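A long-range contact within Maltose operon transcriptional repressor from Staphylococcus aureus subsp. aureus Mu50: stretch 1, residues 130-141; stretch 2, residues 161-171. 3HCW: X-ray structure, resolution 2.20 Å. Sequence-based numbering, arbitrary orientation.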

ATOM      1  N   GLY A 130     -12.730  -2.771  28.756  1.00 44.70           N
ATOM      2  CA  GLY A 130     -12.160  -3.066  30.066  1.00 45.28           C
ATOM      3  C   GLY A 130     -10.649  -3.143  30.028  1.00 47.39           C
ATOM      4  O   GLY A 130     -10.092  -4.165  29.640  1.00 53.76           O
ATOM      5  N   VAL A 131      -9.983  -2.057  30.415  1.00 47.88           N
ATOM      6  CA  VAL A 131      -8.520  -2.044  30.490  1.00 53.02           C
ATOM      7  C   VAL A 131      -8.030  -1.398  31.767  1.00 52.35           C
ATOM      8  O   VAL A 131      -8.709  -0.556  32.352  1.00 62.14           O
ATOM      9  CB  VAL A 131      -7.844  -1.302  29.298  1.00 60.03           C
ATOM     10  CG1 VAL A 131      -7.761  -2.188  28.092  1.00 56.77           C
ATOM     11  CG2 VAL A 131      -8.552  -0.004  28.980  1.00 63.77           C
ATOM     12  N   ASP A 132      -6.833  -1.784  32.184  1.00 47.79           N
ATOM     13  CA  ASP A 132      -6.213  -1.193  33.352  1.00 53.90           C
ATOM     14  C   ASP A 132      -5.179  -0.156  32.943  1.00 52.48           C
ATOM     15  O   ASP A 132      -5.140   0.934  33.507  1.00 54.68           O
ATOM     16  CB  ASP A 132      -5.587  -2.281  34.233  1.00 60.57           C
ATOM     17  CG  ASP A 132      -6.620  -3.275  34.754  1.00 68.60           C
ATOM     18  OD1 ASP A 132      -6.521  -4.472  34.410  1.00 72.83           O
ATOM     19  OD2 ASP A 132      -7.542  -2.858  35.495  1.00 72.48           O
ATOM     20  N   GLU A 133      -4.370  -0.495  31.942  1.00 49.25           N
ATOM     21  CA  GLU A 133      -3.247   0.330  31.526  1.00 48.87           C
ATOM     22  C   GLU A 133      -3.232   0.538  30.004  1.00 46.24           C
ATOM     23  O   GLU A 133      -3.567  -0.366  29.249  1.00 49.26           O
ATOM     24  CB  GLU A 133      -1.943  -0.307  32.016  1.00 57.65           C
ATOM     25  CG  GLU A 133      -0.801   0.674  32.293  1.00 74.71           C
ATOM     26  CD  GLU A 133       0.308   0.629  31.245  1.00 91.57           C
ATOM     27  OE1 GLU A 133       0.828  -0.476  30.963  1.00 97.01           O
ATOM     28  OE2 GLU A 133       0.676   1.704  30.721  1.00 91.24           O
ATOM     29  N   LEU A 134      -2.852   1.739  29.571  1.00 41.51           N
ATOM     30  CA  LEU A 134      -2.821   2.097  28.149  1.00 39.70           C
ATOM     31  C   LEU A 134      -1.431   2.534  27.683  1.00 36.81           C
ATOM     32  O   LEU A 134      -0.687   3.178  28.428  1.00 37.07           O
ATOM     33  CB  LEU A 134      -3.829   3.211  27.860  1.00 31.35           C
ATOM     34  CG  LEU A 134      -5.310   2.967  28.171  1.00 41.25           C
ATOM     35  CD1 LEU A 134      -6.072   4.269  28.319  1.00 35.60           C
ATOM     36  CD2 LEU A 134      -5.940   2.099  27.102  1.00 43.47           C
ATOM     37  N   ILE A 135      -1.091   2.175  26.445  1.00 37.79           N
ATOM     38  CA  ILE A 135       0.172   2.567  25.808  1.00 34.53           C
ATOM     39  C   ILE A 135      -0.125   3.220  24.455  1.00 37.20           C
ATOM     40  O   ILE A 135      -0.840   2.642  23.631  1.00 31.03           O
ATOM     41  CB  ILE A 135       1.117   1.345  25.607  1.00 37.15           C
ATOM     42  CG1 ILE A 135       1.394   0.631  26.932  1.00 37.95           C
ATOM     43  CG2 ILE A 135       2.441   1.775  24.960  1.00 26.86           C
ATOM     44  CD1 ILE A 135       1.515  -0.893  26.811  1.00 32.41           C
ATOM     45  N   PHE A 136       0.389   4.434  24.249  1.00 32.33           N
ATOM     46  CA  PHE A 136       0.345   5.080  22.939  1.00 32.95           C
ATOM     47  C   PHE A 136       1.732   5.075  22.313  1.00 33.57           C
ATOM     48  O   PHE A 136       2.702   5.514  22.928  1.00 27.65           O
ATOM     49  CB  PHE A 136      -0.168   6.525  23.015  1.00 34.02           C
ATOM     50  CG  PHE A 136      -0.606   7.092  21.678  1.00 37.42           C
ATOM     51  CD1 PHE A 136      -1.953   7.025  21.289  1.00 20.58           C
ATOM     52  CD2 PHE A 136       0.318   7.698  20.813  1.00 36.32           C
ATOM     53  CE1 PHE A 136      -2.377   7.544  20.058  1.00 25.53           C
ATOM     54  CE2 PHE A 136      -0.088   8.218  19.578  1.00 32.38           C
ATOM     55  CZ  PHE A 136      -1.441   8.142  19.200  1.00 39.01           C
ATOM     56  N   ILE A 137       1.809   4.588  21.080  1.00 24.94           N
ATOM     57  CA  ILE A 137       3.072   4.529  20.362  1.00 29.70           C
ATOM     58  C   ILE A 137       3.063   5.516  19.194  1.00 27.98           C
ATOM     59  O   ILE A 137       2.162   5.499  18.358  1.00 35.47           O
ATOM     60  CB  ILE A 137       3.403   3.083  19.904  1.00 30.53           C
ATOM     61  CG1 ILE A 137       3.351   2.122  21.096  1.00 26.85           C
ATOM     62  CG2 ILE A 137       4.768   3.030  19.231  1.00 30.65           C
ATOM     63  CD1 ILE A 137       3.810   0.707  20.791  1.00 32.94           C
ATOM     64  N   THR A 138       4.061   6.391  19.156  1.00 37.61           N
ATOM     65  CA  THR A 138       4.137   7.417  18.120  1.00 37.30           C
ATOM     66  C   THR A 138       5.487   7.440  17.381  1.00 39.17           C
ATOM     67  O   THR A 138       6.451   6.780  17.791  1.00 32.74           O
ATOM     68  CB  THR A 138       3.747   8.826  18.674  1.00 34.74           C
ATOM     69  OG1 THR A 138       3.526   9.725  17.582  1.00 42.00           O
ATOM     70  CG2 THR A 138       4.818   9.391  19.615  1.00 38.47           C
ATOM     71  N   GLU A 139       5.519   8.181  16.275  1.00 42.58           N
ATOM     72  CA  GLU A 139       6.714   8.373  15.454  1.00 51.86           C
ATOM     73  C   GLU A 139       7.334   9.732  15.716  1.00 42.72           C
ATOM     74  O   GLU A 139       6.644  10.673  16.083  1.00 46.23           O
ATOM     75  CB  GLU A 139       6.351   8.313  13.971  1.00 53.96           C
ATOM     76  CG  GLU A 139       6.503   6.954  13.315  1.00 70.03           C
ATOM     77  CD  GLU A 139       5.943   6.931  11.897  1.00 74.32           C
ATOM     78  OE1 GLU A 139       4.792   7.388  11.688  1.00 68.56           O
ATOM     79  OE2 GLU A 139       6.658   6.446  10.990  1.00 90.67           O
ATOM     80  N   LYS A 140       8.636   9.831  15.475  1.00 48.58           N
ATOM     81  CA  LYS A 140       9.373  11.079  15.641  1.00 57.71           C
ATOM     82  C   LYS A 140       8.955  12.161  14.638  1.00 57.78           C
ATOM     83  O   LYS A 140       8.315  11.881  13.616  1.00 48.90           O
ATOM     84  CB  LYS A 140      10.882  10.819  15.558  1.00 66.72           C
ATOM     85  CG  LYS A 140      11.284   9.409  15.974  1.00 71.90           C
ATOM     86  CD  LYS A 140      12.445   9.431  16.946  1.00 78.92           C
ATOM     87  CE  LYS A 140      12.720   8.039  17.477  1.00 68.62           C
ATOM     88  NZ  LYS A 140      13.139   8.052  18.907  1.00 73.05           N
ATOM     89  N   GLY A 141       9.337  13.399  14.946  1.00 66.90           N
ATOM     90  CA  GLY A 141       8.875  14.570  14.214  1.00 69.26           C
ATOM     91  C   GLY A 141       7.859  15.317  15.056  1.00 75.04           C
ATOM     92  O   GLY A 141       7.057  14.708  15.767  1.00 70.93           O
ATOM     93  N   ASN A 161      -9.150   8.043  34.867  1.00 38.93           N
ATOM     94  CA  ASN A 161      -8.081   7.842  35.868  1.00 48.92           C
ATOM     95  C   ASN A 161      -7.302   6.538  35.661  1.00 48.38           C
ATOM     96  O   ASN A 161      -7.120   5.741  36.589  1.00 52.40           O
ATOM     97  CB  ASN A 161      -8.640   7.946  37.301  1.00 55.90           C
ATOM     98  CG  ASN A 161      -7.574   8.294  38.332  1.00 63.97           C
ATOM     99  OD1 ASN A 161      -7.217   7.465  39.169  1.00 62.93           O
ATOM    100  ND2 ASN A 161      -7.066   9.522  38.280  1.00 59.67           N
ATOM    101  N   LEU A 162      -6.878   6.320  34.420  1.00 47.10           N
ATOM    102  CA  LEU A 162      -6.113   5.132  34.042  1.00 48.40           C
ATOM    103  C   LEU A 162      -4.628   5.438  33.916  1.00 47.55           C
ATOM    104  O   LEU A 162      -4.239   6.571  33.605  1.00 41.54           O
ATOM    105  CB  LEU A 162      -6.644   4.547  32.728  1.00 46.82           C
ATOM    106  CG  LEU A 162      -7.506   3.277  32.785  1.00 56.06           C
ATOM    107  CD1 LEU A 162      -8.694   3.391  33.730  1.00 63.02           C
ATOM    108  CD2 LEU A 162      -7.982   2.911  31.406  1.00 50.40           C
ATOM    109  N   ASP A 163      -3.806   4.424  34.175  1.00 43.49           N
ATOM    110  CA  ASP A 163      -2.371   4.538  33.989  1.00 46.09           C
ATOM    111  C   ASP A 163      -2.062   4.412  32.514  1.00 48.29           C
ATOM    112  O   ASP A 163      -2.642   3.578  31.815  1.00 49.86           O
ATOM    113  CB  ASP A 163      -1.622   3.466  34.777  1.00 47.23           C
ATOM    114  CG  ASP A 163      -1.714   3.678  36.280  1.00 65.25           C
ATOM    115  OD1 ASP A 163      -1.787   2.671  37.015  1.00 80.82           O
ATOM    116  OD2 ASP A 163      -1.720   4.847  36.727  1.00 77.07           O
ATOM    117  N   TYR A 164      -1.159   5.263  32.044  1.00 41.84           N
ATOM    118  CA  TYR A 164      -0.758   5.254  30.649  1.00 44.09           C
ATOM    119  C   TYR A 164       0.686   5.689  30.469  1.00 45.12           C
ATOM    120  O   TYR A 164       1.241   6.377  31.327  1.00 34.82           O
ATOM    121  CB  TYR A 164      -1.688   6.130  29.802  1.00 34.19           C
ATOM    122  CG  TYR A 164      -1.599   7.624  30.060  1.00 36.78           C
ATOM    123  CD1 TYR A 164      -0.676   8.425  29.368  1.00 45.53           C
ATOM    124  CD2 TYR A 164      -2.449   8.245  30.972  1.00 35.91           C
ATOM    125  CE1 TYR A 164      -0.596   9.792  29.596  1.00 27.09           C
ATOM    126  CE2 TYR A 164      -2.383   9.623  31.202  1.00 37.00           C
ATOM    127  CZ  TYR A 164      -1.456  10.387  30.508  1.00 39.07           C
ATOM    128  OH  TYR A 164      -1.387  11.750  30.724  1.00 43.09           O
ATOM    129  N   GLN A 165       1.262   5.302  29.330  1.00 41.10           N
ATOM    130  CA  GLN A 165       2.572   5.766  28.909  1.00 35.62           C
ATOM    131  C   GLN A 165       2.600   6.113  27.408  1.00 38.02           C
ATOM    132  O   GLN A 165       1.790   5.607  26.632  1.00 39.61           O
ATOM    133  CB  GLN A 165       3.625   4.717  29.252  1.00 29.75           C
ATOM    134  CG  GLN A 165       3.483   3.414  28.498  1.00 33.77           C
ATOM    135  CD  GLN A 165       4.606   2.452  28.771  1.00 35.77           C
ATOM    136  OE1 GLN A 165       4.394   1.388  29.356  1.00 50.49           O
ATOM    137  NE2 GLN A 165       5.815   2.810  28.350  1.00 40.39           N
ATOM    138  N   ILE A 166       3.523   6.995  27.021  1.00 44.32           N
ATOM    139  CA  ILE A 166       3.756   7.364  25.617  1.00 34.13           C
ATOM    140  C   ILE A 166       5.141   6.843  25.246  1.00 35.20           C
ATOM    141  O   ILE A 166       6.110   7.031  25.993  1.00 33.13           O
ATOM    142  CB  ILE A 166       3.712   8.926  25.381  1.00 34.83           C
ATOM    143  CG1 ILE A 166       2.466   9.595  26.000  1.00 34.94           C
ATOM    144  CG2 ILE A 166       3.843   9.282  23.894  1.00 36.20           C
ATOM    145  CD1 ILE A 166       1.116   9.155  25.414  1.00 41.85           C
ATOM    146  N   ILE A 167       5.227   6.160  24.111  1.00 32.63           N
ATOM    147  CA  ILE A 167       6.502   5.702  23.575  1.00 33.50           C
ATOM    148  C   ILE A 167       6.686   6.341  22.207  1.00 41.75           C
ATOM    149  O   ILE A 167       5.823   6.214  21.335  1.00 41.63           O
ATOM    150  CB  ILE A 167       6.564   4.160  23.427  1.00 33.15           C
ATOM    151  CG1 ILE A 167       6.463   3.473  24.793  1.00 36.29           C
ATOM    152  CG2 ILE A 167       7.836   3.723  22.662  1.00 34.51           C
ATOM    153  CD1 ILE A 167       6.262   1.967  24.712  1.00 35.11           C
ATOM    154  N   GLU A 168       7.801   7.044  22.037  1.00 33.44           N
ATOM    155  CA  GLU A 168       8.184   7.581  20.745  1.00 34.26           C
ATOM    156  C   GLU A 168       9.284   6.701  20.166  1.00 33.24           C
ATOM    157  O   GLU A 168      10.288   6.421  20.822  1.00 43.81           O
ATOM    158  CB  GLU A 168       8.666   9.015  20.886  1.00 42.93           C
ATOM    159  CG  GLU A 168       8.640   9.800  19.597  1.00 43.55           C
ATOM    160  CD  GLU A 168       9.297  11.153  19.752  1.00 60.25           C
ATOM    161  OE1 GLU A 168      10.509  11.196  20.058  1.00 72.66           O
ATOM    162  OE2 GLU A 168       8.601  12.174  19.563  1.00 66.08           O
ATOM    163  N   THR A 169       9.091   6.256  18.935  1.00 34.86           N
ATOM    164  CA  THR A 169       9.999   5.288  18.351  1.00 32.30           C
ATOM    165  C   THR A 169      10.188   5.540  16.873  1.00 37.39           C
ATOM    166  O   THR A 169       9.339   6.167  16.233  1.00 42.01           O
ATOM    167  CB  THR A 169       9.500   3.837  18.593  1.00 35.04           C
ATOM    168  OG1 THR A 169      10.416   2.897  18.012  1.00 30.48           O
ATOM    169  CG2 THR A 169       8.113   3.634  18.002  1.00 38.56           C
ATOM    170  N   SER A 170      11.318   5.079  16.338  1.00 37.32           N
ATOM    171  CA  SER A 170      11.484   4.981  14.891  1.00 40.10           C
ATOM    172  C   SER A 170      10.884   3.646  14.441  1.00 38.66           C
ATOM    173  O   SER A 170      10.698   2.742  15.257  1.00 34.87           O
ATOM    174  CB  SER A 170      12.963   5.021  14.530  1.00 35.13           C
ATOM    175  OG  SER A 170      13.643   3.939  15.148  1.00 47.85           O
ATOM    176  N   ASN A 171      10.618   3.516  13.145  1.00 44.08           N
ATOM    177  CA  ASN A 171      10.119   2.263  12.550  1.00 54.53           C
ATOM    178  C   ASN A 171      11.096   1.066  12.496  1.00 56.59           C
ATOM    179  O   ASN A 171      10.758   0.022  11.932  1.00 61.71           O
ATOM    180  CB  ASN A 171       9.566   2.539  11.140  1.00 58.24           C
ATOM    181  CG  ASN A 171      10.639   3.050  10.161  1.00 70.35           C
ATOM    182  OD1 ASN A 171      11.780   3.341  10.547  1.00 71.70           O
ATOM    183  ND2 ASN A 171      10.264   3.163   8.882  1.00 60.87           N
TER
HETATM  184  O   HOH W   1      -4.788   2.224  35.732  1.00 41.74           O
HETATM  185  O   HOH W   2      13.160   5.318  19.273  1.00 52.28           O

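Backbone pairing is the main tie. The strands around 133-139 and 163-169 run parallel, their axes 14° apart and 4.7 Å at closest approach, and six N-H to carbonyl bonds zip them together. Leu134 N donates to Asp163 O (2.9 Å, angle at hydrogen 160°) and Gln165 N to Leu134 O (3.0 Å, 151°); the pattern repeats as Phe136 N to Gln165 O (3.0 Å, 171°), Ile167 N to Phe136 O (2.9 Å, 171°), Thr138 N to Ile167 O (2.8 Å, 169°) and Thr169 N to Thr138 O (2.9 Å, 159°). Leu134, Phe136 and Thr138 each supply both N and O, as do Gln165 and Ile167, while Asp163 gives only its O and Thr169 only its N, as a parallel ladder requires. CA-H...O contacts accompany the bonds; the shortest runs from Tyr164 CA to Leu134 O, 3.0 Å.

At the start of the ladder the direct bond gives way to water. Asp132 O and Asp163 N lie 3.8 Å apart, and water 1 bridges them, donating to Asp132 O (2.6 Å) and accepting from Asp163 N (2.9 Å).

Paired residues send their side chains to the same face, so packing occurs both in register and diagonally. On the face of Ile135 and Ile137, diagonal contacts include Ile135 CG2 to Ile167 CD1 at 3.8 Å and Ile137 CG2 to Thr169 CG2 at 3.6 Å. These four residues are buried, and their beta-branched side chains suit extended backbone. On the face of Leu134, Phe136 and Thr138, Phe136 CB lies 3.8 Å from Ile166 CD1, while the ring, with chi1 in t, leads away from stretch 2. Thr138 offers a methyl to the contact, CG2 lying 3.8 Å from Glu168 CG, while its OG1 is hydrogen-bonded elsewhere in the structure. Leu162, just before the strand, points toward stretch 1 and places CD2 3.8 Å from Val131 CG2 and 3.9 Å from Leu134 CD1. The two stretches together bury 957 Å².

Charged groups contribute at the margins. Lys140, exposed, has the largest covered area of any residue here, 82 Å²: its long aliphatic chain lies along stretch 2, with CE 3.5 Å from Ser170 N. Its NZ is 4.3 Å from Glu168 OE1, opposite charges near each other but beyond a salt bridge; NZ instead donates to water 2 (2.8 Å), which makes a weak bond to Glu168 O (3.4 Å). The end of Glu133 comes nearer stretch 2, with OE2 3.8 Å from Tyr164 CA; the same OE2 lies 3.0 Å from Leu134 O of its own stretch, where two acceptors form no hydrogen bond.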